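Local coordinates for Slr1951 protein (Synechocystis sp., PDB 3HX1) that is of unknown function but carries a forkhead-associated (FHA) domain, a module that in relatives recognises phosphothreonine peptides, at residues Leu27-Thr30 against Phe31-Ile34; Asp72-Glu75 against Asp76-Ser80. All blocks are in the same frame, centred on the assembly; numbering follows the deposited sequence.

Contact 1 (Leu27-Thr30 against Phe31-Ile34); sequences LTET and FYTI
Y32 reaches back to the loop it has just left, and its OH accepts two successive backbone N-H groups, those of T28 and E29. The loop joins strand 21-27 of one sheet of the FHA beta sandwich to strand 31-35 of the other, and a side chain on the strand that follows ties the loop to that strand. The bond from T28 N to Y32 OH is 2.8 Å long and that from E29 N to Y32 OH 2.7 Å, the second being the straighter at 166°. T28 N lies in the ring plane, at the edge. E29 instead crosses the ring at about a right angle and sets its CB over one face, 4.0 Å from the centroid of the Y32 ring, a CH-pi contact. With CG beside the backbone N (chi1 -61°) and the chain bent at chi2, the E29 carboxylate is carried away from the ring. L27 meets the ring obliquely, its CG 3.8 Å from Y32 CE2. A phenylalanine in place of Y32 would keep the ring but would probably leave the amides of T28 and E29 without their shared acceptor and the loop freer to shift. In the next shell the loop carbonyls are engaged as well: Y68 OH hydrogen-bonds to E29 O, and R58 NH1 to T28 O.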
loop_
_atom_site.group_PDB
_atom_site.type_symbol
_atom_site.label_atom_id
_atom_site.label_comp_id
_atom_site.label_asym_id
_atom_site.label_seq_id
_atom_site.Cartn_x
_atom_site.Cartn_y
_atom_site.Cartn_z
ATOM N N LEU A 27 10.790 -0.378 2.328
ATOM C CA LEU A 27 10.022 -1.078 3.355
ATOM C C LEU A 27 10.995 -1.774 4.298
ATOM O O LEU A 27 11.691 -2.716 3.918
ATOM C CB LEU A 27 9.073 -2.074 2.705
ATOM C CG LEU A 27 7.590 -1.722 2.827
ATOM C CD1 LEU A 27 7.362 -0.240 2.656
ATOM C CD2 LEU A 27 6.818 -2.514 1.785
ATOM N N THR A 28 11.025 -1.293 5.534
ATOM C CA THR A 28 11.950 -1.786 6.543
ATOM C C THR A 28 11.307 -2.470 7.740
ATOM O O THR A 28 11.853 -3.432 8.282
ATOM C CB THR A 28 12.815 -0.593 7.064
ATOM O OG1 THR A 28 13.873 -0.318 6.135
ATOM C CG2 THR A 28 13.388 -0.885 8.437
ATOM N N GLU A 29 10.147 -1.973 8.154
ATOM C CA GLU A 29 9.476 -2.510 9.329
ATOM C C GLU A 29 8.554 -3.710 9.127
ATOM O O GLU A 29 8.317 -4.157 8.006
ATOM C CB GLU A 29 8.709 -1.388 10.038
ATOM C CG GLU A 29 9.594 -0.244 10.538
ATOM C CD GLU A 29 10.734 -0.731 11.422
ATOM O OE1 GLU A 29 10.452 -1.342 12.475
ATOM O OE2 GLU A 29 11.911 -0.509 11.060
ATOM N N THR A 30 8.033 -4.202 10.247
ATOM C CA THR A 30 7.152 -5.357 10.297
ATOM C C THR A 30 5.687 -5.044 10.033
ATOM O O THR A 30 4.948 -5.870 9.483
ATOM C CB THR A 30 7.251 -6.022 11.675
ATOM O OG1 THR A 30 8.546 -6.614 11.821
ATOM C CG2 THR A 30 6.176 -7.078 11.844
ATOM N N PHE A 31 5.266 -3.854 10.439
ATOM C CA PHE A 31 3.885 -3.432 10.276
ATOM C C PHE A 31 3.880 -1.985 9.783
ATOM O O PHE A 31 4.677 -1.163 10.230
ATOM C CB PHE A 31 3.179 -3.540 11.630
ATOM C CG PHE A 31 1.717 -3.205 11.594
ATOM C CD1 PHE A 31 0.770 -4.175 11.283
ATOM C CD2 PHE A 31 1.285 -1.923 11.899
ATOM C CE1 PHE A 31 -0.588 -3.869 11.281
ATOM C CE2 PHE A 31 -0.070 -1.608 11.899
ATOM C CZ PHE A 31 -1.009 -2.584 11.590
ATOM N N TYR A 32 2.986 -1.682 8.849
ATOM C CA TYR A 32 2.881 -0.336 8.306
ATOM C C TYR A 32 1.428 -0.004 8.036
ATOM O O TYR A 32 0.737 -0.769 7.370
ATOM C CB TYR A 32 3.626 -0.227 6.978
ATOM C CG TYR A 32 5.126 -0.103 7.050
ATOM C CD1 TYR A 32 5.733 1.049 7.553
ATOM C CD2 TYR A 32 5.946 -1.109 6.538
ATOM C CE1 TYR A 32 7.123 1.201 7.528
ATOM C CE2 TYR A 32 7.333 -0.969 6.508
ATOM C CZ TYR A 32 7.918 0.186 7.005
ATOM O OH TYR A 32 9.291 0.321 6.955
ATOM N N THR A 33 0.948 1.122 8.552
ATOM C CA THR A 33 -0.421 1.525 8.256
ATOM C C THR A 33 -0.266 2.430 7.050
ATOM O O THR A 33 0.775 3.066 6.876
ATOM C CB THR A 33 -1.086 2.321 9.397
ATOM O OG1 THR A 33 -0.249 3.423 9.768
ATOM C CG2 THR A 33 -1.329 1.425 10.597
ATOM N N ILE A 34 -1.289 2.486 6.214
ATOM C CA ILE A 34 -1.226 3.296 5.013
ATOM C C ILE A 34 -2.492 4.112 4.874
ATOM O O ILE A 34 -3.592 3.607 5.117
ATOM C CB ILE A 34 -1.091 2.397 3.780
ATOM C CG1 ILE A 34 0.192 1.572 3.878
ATOM C CG2 ILE A 34 -1.103 3.234 2.523
ATOM C CD1 ILE A 34 0.311 0.521 2.804
#

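Contact 2 (Asp72-Glu75 against Asp76-Ser80); sequences DGDE and DGQSS
D74 and Q78 grip each other through the backbone and one carboxylate, closing a loop around a type I beta turn from D74 to G77. The turn bond runs from G77 N to D74 O at 2.9 Å, and D74 N gives a 2.7 Å bond to Q78 O; with G77 at positive phi, the pattern is as in a type I turn with a G1 bulge. D74 CG sits between its own N and carbonyl carbon (chi1 51°), swinging OD1 inward to take Q78 N at 2.9 Å from above the carboxylate plane and, weakly, D76 N. The two side chains run side by side, pointing the same way, carboxylate and amide planes 65° apart. Buried G73 packs here, its CA 3.0 Å from Q78 O, where a CB would collide. The solvent side is looser: the end of Q78 leads away and D76 is exposed, whereas E75 turns from the loop onto F31 and T33 of strand 31-35. At the base S80 OG hydrogen-bonds to N82 O. The amides meeting D74 OD1 are likely to stabilise its negative charge, partly offsetting D76, whose OD1 is 5.3 Å from D74 OD1.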
loop_
_atom_site.group_PDB
_atom_site.type_symbol
_atom_site.label_atom_id
_atom_site.label_comp_id
_atom_site.label_asym_id
_atom_site.label_seq_id
_atom_site.Cartn_x
_atom_site.Cartn_y
_atom_site.Cartn_z
ATOM N N ASP A 72 -6.944 -4.877 3.706
ATOM C CA ASP A 72 -7.748 -3.677 3.543
ATOM C C ASP A 72 -8.333 -3.256 4.880
ATOM O O ASP A 72 -8.639 -4.102 5.722
ATOM C CB ASP A 72 -8.880 -3.921 2.535
ATOM C CG ASP A 72 -9.773 -2.700 2.343
ATOM O OD1 ASP A 72 -9.276 -1.633 1.913
ATOM O OD2 ASP A 72 -10.985 -2.810 2.626
ATOM N N GLY A 73 -8.468 -1.942 5.064
ATOM C CA GLY A 73 -9.026 -1.389 6.294
ATOM C C GLY A 73 -7.999 -0.920 7.308
ATOM O O GLY A 73 -6.819 -1.266 7.203
ATOM N N ASP A 74 -8.433 -0.129 8.285
ATOM C CA ASP A 74 -7.505 0.368 9.313
ATOM C C ASP A 74 -7.203 -0.692 10.366
ATOM O O ASP A 74 -7.628 -1.844 10.237
ATOM C CB ASP A 74 -8.027 1.647 9.994
ATOM C CG ASP A 74 -9.453 1.517 10.497
ATOM O OD1 ASP A 74 -9.827 0.428 10.986
ATOM O OD2 ASP A 74 -10.197 2.522 10.416
ATOM N N GLU A 75 -6.456 -0.308 11.397
ATOM C CA GLU A 75 -6.083 -1.240 12.463
ATOM C C GLU A 75 -7.279 -1.800 13.235
ATOM O O GLU A 75 -7.215 -2.902 13.775
ATOM C CB GLU A 75 -5.108 -0.566 13.429
ATOM C CG GLU A 75 -3.670 -0.492 12.926
ATOM C CD GLU A 75 -2.756 0.242 13.894
ATOM O OE1 GLU A 75 -2.864 1.487 13.984
ATOM O OE2 GLU A 75 -1.940 -0.423 14.570
ATOM N N ASP A 76 -8.363 -1.035 13.297
ATOM C CA ASP A 76 -9.570 -1.486 13.985
ATOM C C ASP A 76 -10.284 -2.513 13.121
ATOM O O ASP A 76 -11.209 -3.188 13.575
ATOM C CB ASP A 76 -10.518 -0.316 14.253
ATOM C CG ASP A 76 -10.614 0.022 15.720
ATOM O OD1 ASP A 76 -9.620 0.533 16.277
ATOM O OD2 ASP A 76 -11.678 -0.238 16.319
ATOM N N GLY A 77 -9.856 -2.618 11.866
ATOM C CA GLY A 77 -10.466 -3.568 10.961
ATOM C C GLY A 77 -11.566 -2.936 10.149
ATOM O O GLY A 77 -12.320 -3.639 9.473
ATOM N N GLN A 78 -11.678 -1.613 10.218
ATOM C CA GLN A 78 -12.699 -0.932 9.435
ATOM C C GLN A 78 -12.141 -0.599 8.063
ATOM O O GLN A 78 -11.096 0.044 7.934
ATOM C CB GLN A 78 -13.177 0.346 10.123
ATOM C CG GLN A 78 -14.238 1.094 9.315
ATOM C CD GLN A 78 -15.232 1.842 10.189
ATOM O OE1 GLN A 78 -14.850 2.654 11.028
ATOM N NE2 GLN A 78 -16.519 1.568 9.992
ATOM N N SER A 79 -12.843 -1.053 7.036
ATOM C CA SER A 79 -12.420 -0.825 5.670
ATOM C C SER A 79 -13.000 0.444 5.070
ATOM O O SER A 79 -13.868 1.086 5.653
ATOM C CB SER A 79 -12.786 -2.039 4.815
ATOM O OG SER A 79 -14.050 -2.560 5.190
ATOM N N SER A 80 -12.492 0.793 3.895
ATOM C CA SER A 80 -12.905 1.976 3.148
ATOM C C SER A 80 -13.965 1.564 2.139
ATOM O O SER A 80 -14.399 0.411 2.143
ATOM C CB SER A 80 -11.688 2.538 2.420
ATOM O OG SER A 80 -10.851 1.474 1.966
#

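In the fold
Along the chain contact 1 closes before contact 2 opens, and their centres lie 15 Å apart. Both include residues of the mixed sheet of the FHA sandwich: contact 1 enters it through strand 31-35 and contact 2 leaves it at the end of strand 68-72, with strand 54-58 between the two. The loop of contact 1 links this sheet to the six-stranded one, whereas contact 2 begins the passage to strand 84-86. They meet through E75, whose OE2 packs 3.5 Å from F31 CE2 and whose OE1 lies 3.7 Å from T33 CG2. Contact 1 belongs to the sandwich framework, contact 2 to a loop region that in FHA relatives lies near the phosphopeptide-binding side, consistent with a similar place here.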